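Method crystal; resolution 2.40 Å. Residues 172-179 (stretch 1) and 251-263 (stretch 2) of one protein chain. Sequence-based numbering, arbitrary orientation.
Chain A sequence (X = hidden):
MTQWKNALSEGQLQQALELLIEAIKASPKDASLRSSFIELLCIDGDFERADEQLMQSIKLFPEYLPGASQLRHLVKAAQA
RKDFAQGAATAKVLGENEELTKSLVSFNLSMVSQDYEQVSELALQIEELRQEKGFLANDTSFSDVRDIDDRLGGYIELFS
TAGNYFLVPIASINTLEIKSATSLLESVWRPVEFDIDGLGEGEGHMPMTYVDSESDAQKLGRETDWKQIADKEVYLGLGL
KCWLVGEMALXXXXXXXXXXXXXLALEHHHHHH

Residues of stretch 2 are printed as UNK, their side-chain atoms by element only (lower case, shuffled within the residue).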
# COMPACT_ATOMS: atom_id res chain seq x y z
N SER A 172 -5.97 -11.48 -11.37
CA SER A 172 -6.28 -12.60 -10.48
C SER A 172 -7.42 -12.27 -9.53
O SER A 172 -7.84 -13.12 -8.76
CB SER A 172 -5.05 -12.99 -9.67
OG SER A 172 -4.12 -13.74 -10.44
N ILE A 173 -7.91 -11.04 -9.57
CA ILE A 173 -8.99 -10.63 -8.67
C ILE A 173 -10.37 -10.96 -9.20
O ILE A 173 -10.68 -10.69 -10.36
CB ILE A 173 -8.96 -9.10 -8.39
CG1 ILE A 173 -7.67 -8.71 -7.66
CG2 ILE A 173 -10.17 -8.70 -7.58
CD1 ILE A 173 -7.40 -7.21 -7.64
N ASN A 174 -11.19 -11.56 -8.33
CA ASN A 174 -12.57 -11.90 -8.65
C ASN A 174 -13.47 -10.83 -8.00
O ASN A 174 -14.29 -10.21 -8.67
CB ASN A 174 -12.92 -13.29 -8.11
CG ASN A 174 -12.05 -14.40 -8.71
OD1 ASN A 174 -11.90 -14.52 -9.93
ND2 ASN A 174 -11.48 -15.22 -7.83
N THR A 175 -13.33 -10.61 -6.69
CA THR A 175 -14.09 -9.56 -6.02
C THR A 175 -13.13 -8.77 -5.15
O THR A 175 -12.13 -9.31 -4.67
CB THR A 175 -15.24 -10.12 -5.11
OG1 THR A 175 -14.69 -11.05 -4.17
CG2 THR A 175 -16.34 -10.79 -5.95
N LEU A 176 -13.41 -7.49 -4.95
CA LEU A 176 -12.53 -6.68 -4.10
C LEU A 176 -13.40 -5.60 -3.46
O LEU A 176 -14.24 -5.00 -4.12
CB LEU A 176 -11.40 -6.04 -4.92
CG LEU A 176 -10.20 -5.37 -4.23
CD1 LEU A 176 -10.57 -3.98 -3.84
CD2 LEU A 176 -9.75 -6.18 -3.01
N GLU A 177 -13.21 -5.38 -2.18
CA GLU A 177 -13.99 -4.37 -1.49
C GLU A 177 -13.07 -3.53 -0.61
O GLU A 177 -12.34 -4.07 0.23
CB GLU A 177 -15.08 -5.02 -0.63
CG GLU A 177 -15.96 -4.04 0.14
CD GLU A 177 -16.77 -4.69 1.27
OE1 GLU A 177 -17.46 -3.94 2.01
OE2 GLU A 177 -16.72 -5.94 1.42
N ILE A 178 -13.10 -2.23 -0.82
CA ILE A 178 -12.28 -1.32 -0.04
C ILE A 178 -13.19 -0.65 0.98
O ILE A 178 -14.13 0.06 0.62
CB ILE A 178 -11.62 -0.28 -0.93
CG1 ILE A 178 -10.90 -0.98 -2.08
CG2 ILE A 178 -10.62 0.54 -0.11
CD1 ILE A 178 -10.20 -0.04 -3.01
N LYS A 179 -12.91 -0.89 2.25
CA LYS A 179 -13.70 -0.34 3.33
C LYS A 179 -13.35 1.10 3.62
O LYS A 179 -12.35 1.63 3.12
CB LYS A 179 -13.55 -1.22 4.59
CG LYS A 179 -14.43 -2.47 4.57
CD LYS A 179 -13.83 -3.65 5.35
CE LYS A 179 -13.46 -3.28 6.80
NZ LYS A 179 -12.96 -4.44 7.62
N UNK A 251 -8.94 7.92 -8.55
CA UNK A 251 -8.14 7.80 -7.33
C UNK A 251 -8.62 6.58 -6.55
O UNK A 251 -9.82 6.30 -6.50
c UNK A 251 -9.70 9.59 -7.16
c UNK A 251 -8.39 9.13 -6.61
c UNK A 251 -9.65 9.20 -8.61
N UNK A 252 -7.70 5.85 -5.94
CA UNK A 252 -8.07 4.64 -5.22
C UNK A 252 -9.12 4.93 -4.15
O UNK A 252 -9.98 4.09 -3.89
c UNK A 252 -7.52 1.69 -5.47
c UNK A 252 -6.30 4.70 -3.39
c UNK A 252 -7.15 2.50 -4.28
c UNK A 252 -6.82 3.95 -4.62
N UNK A 253 -9.08 6.12 -3.56
CA UNK A 253 -10.04 6.48 -2.53
C UNK A 253 -11.48 6.53 -3.05
O UNK A 253 -12.43 6.51 -2.26
c UNK A 253 -9.67 7.83 -1.89
o UNK A 253 -9.88 8.91 -2.79
N UNK A 254 -11.67 6.59 -4.36
CA UNK A 254 -13.03 6.63 -4.89
C UNK A 254 -13.45 5.27 -5.39
O UNK A 254 -14.47 5.14 -6.07
c UNK A 254 -13.17 7.61 -6.04
c UNK A 254 -12.95 9.04 -5.61
o UNK A 254 -13.12 9.33 -4.41
o UNK A 254 -12.60 9.86 -6.48
N UNK A 255 -12.67 4.25 -5.07
CA UNK A 255 -12.99 2.89 -5.47
C UNK A 255 -13.52 2.13 -4.25
O UNK A 255 -12.82 2.02 -3.25
c UNK A 255 -11.74 2.19 -6.02
c UNK A 255 -10.60 0.10 -6.78
c UNK A 255 -12.86 0.70 -7.68
c UNK A 255 -11.94 0.74 -6.46
N UNK A 256 -14.75 1.63 -4.35
CA UNK A 256 -15.36 0.87 -3.26
C UNK A 256 -15.29 -0.64 -3.51
O UNK A 256 -14.92 -1.40 -2.62
c UNK A 256 -16.81 3.78 -3.09
o UNK A 256 -17.35 3.92 -4.19
n UNK A 256 -15.99 4.69 -2.56
c UNK A 256 -17.07 2.54 -2.26
c UNK A 256 -16.83 1.25 -3.03
N UNK A 257 -15.66 -1.07 -4.72
CA UNK A 257 -15.63 -2.50 -5.03
C UNK A 257 -15.24 -2.82 -6.47
O UNK A 257 -15.46 -2.03 -7.40
n UNK A 257 -18.77 -1.51 -4.72
c UNK A 257 -16.99 -3.16 -4.77
c UNK A 257 -17.95 -2.27 -3.99
o UNK A 257 -17.94 -2.25 -2.75
N UNK A 258 -14.66 -3.99 -6.65
CA UNK A 258 -14.29 -4.47 -7.97
C UNK A 258 -14.96 -5.83 -8.15
O UNK A 258 -14.92 -6.66 -7.25
c UNK A 258 -12.78 -4.63 -8.11
c UNK A 258 -11.96 -3.39 -8.47
c UNK A 258 -12.44 -2.83 -9.79
c UNK A 258 -10.49 -3.78 -8.54
N UNK A 259 -15.59 -6.03 -9.30
CA UNK A 259 -16.26 -7.28 -9.65
C UNK A 259 -15.76 -7.68 -11.04
O UNK A 259 -16.10 -7.03 -12.02
o UNK A 259 -17.90 -9.85 -9.58
n UNK A 259 -19.68 -9.88 -8.19
c UNK A 259 -18.68 -9.26 -8.83
c UNK A 259 -17.78 -7.07 -9.69
c UNK A 259 -18.53 -7.77 -8.58
N UNK A 260 -14.95 -8.74 -11.11
CA UNK A 260 -14.38 -9.21 -12.37
C UNK A 260 -15.43 -9.64 -13.40
O UNK A 260 -16.47 -10.21 -13.05
c UNK A 260 -12.56 -10.67 -13.36
c UNK A 260 -13.38 -10.39 -12.12
c UNK A 260 -14.15 -11.66 -11.69
N UNK A 261 -15.16 -9.36 -14.66
CA UNK A 261 -16.06 -9.74 -15.73
C UNK A 261 -15.73 -11.19 -16.08
O UNK A 261 -14.68 -11.46 -16.64
c UNK A 261 -16.64 -9.25 -18.17
c UNK A 261 -16.59 -6.40 -17.63
c UNK A 261 -15.88 -8.77 -16.93
c UNK A 261 -16.37 -7.39 -16.50
N UNK A 262 -16.61 -12.12 -15.73
CA UNK A 262 -16.36 -13.54 -15.99
C UNK A 262 -16.71 -13.90 -17.42
O UNK A 262 -17.35 -13.13 -18.13
c UNK A 262 -17.81 -12.86 -11.51
c UNK A 262 -17.91 -13.81 -13.87
c UNK A 262 -17.16 -14.47 -15.04
c UNK A 262 -17.00 -13.42 -12.71
n UNK A 262 -16.94 -12.47 -10.34
N UNK A 263 -16.28 -15.09 -17.85
CA UNK A 263 -16.59 -15.58 -19.18
C UNK A 263 -17.30 -16.91 -18.95
O UNK A 263 -16.67 -17.97 -18.90
c UNK A 263 -15.32 -15.80 -20.00
c UNK A 263 -13.09 -14.87 -20.66
o UNK A 263 -11.96 -14.51 -20.25
o UNK A 263 -13.31 -15.28 -21.82
c UNK A 263 -14.26 -14.76 -19.72

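Position 251 has three side-chain carbons that close a ring onto the backbone nitrogen, which makes it Pro251; it lies out of reach of the first stretch. Position 252 carries four carbons, forked at the first, with one arm two carbons long; the terminal carbon of that arm lies 4.0 Å from Ile178 CD1. This is Ile252, whose CA-to-CB bond points sideways while the end of the longer arm, CD1, comes nearer. At 253, one carbon followed by one oxygen defines Ser253, its CA-to-CB bond pointing away. Position 254 has two carbons, the second bearing two oxygens, hence Asp254, which is exposed and makes no contact. The chain turns here, held by hydrogen bonds from Asp254 N to Pro251 O (2.8 Å) and from the backbone N of 255 to Ile252 O (2.9 Å).

Position 255 again has four carbons, now forked at the second; one terminal carbon of the fork lies 3.8 Å from Ile178 CD1, and the backbone O of 255 is 3.3 Å from Ile178 CD1, so the end of Ile178 is tucked against the turn. This is Leu255, and the carbon in question is CD2. At 256, three carbons end in one oxygen and one nitrogen, giving Gln256. Its CA-to-CB bond points away; the backbone makes the contact, Gln256 O accepting a hydrogen bond from Ile178 N at 2.7 Å.

Position 257 has two carbons, the second carrying one oxygen and one nitrogen; the oxygen approaches Glu177 CG at 3.9 Å. This is Asn257, paired with Glu177, with Asn257 CA 4.3 Å from Glu177 CA. At 258 there are four carbons forked at the second, and the CB of 258 lies 3.8 Å from Leu176 CB: Leu258, paired with Leu176. Two backbone hydrogen bonds join them, Leu258 N to Leu176 O at 2.8 Å and Leu176 N to Leu258 O at 2.9 Å. Position 259 has three carbons, the third carrying one oxygen and one nitrogen and coming within 4.0 Å of Thr175 CG2; it is Gln259.

At 260, a single carbon bears two more, and this CB points toward the first stretch, 3.2 Å from Ile173 O: Val260. Val260 N donates a nearly straight hydrogen bond to Asn174 O at 2.9 Å. Position 261 has four carbons, forked at the first with one arm two carbons long, and is Ile261, its CA-to-CB bond pointing away. At 262, four carbons in a row end in a nitrogen, which lies 3.9 Å from Asn174 O: this is Lys262, whose NZ donates to Gln259 OE1 at 2.9 Å. Three carbons, the last with two oxygens, make 263 Glu263, out of reach.

The contact is an antiparallel strand pairing, with four backbone hydrogen bonds running from Asn174–Val260 to Ile178–Gln256. Alternation sorts the residues: Leu176 and Leu258 share a buried face, whereas Thr175, Glu177, Asn257 and Gln259 occupy the more polar one. At the C-terminal end of its strand, Ile178 packs its CD1 against Ile252 and Leu255. Altogether the two stretches bury 550 Å².

Stretch 2 (251-263) PISDLQNLQVIKE
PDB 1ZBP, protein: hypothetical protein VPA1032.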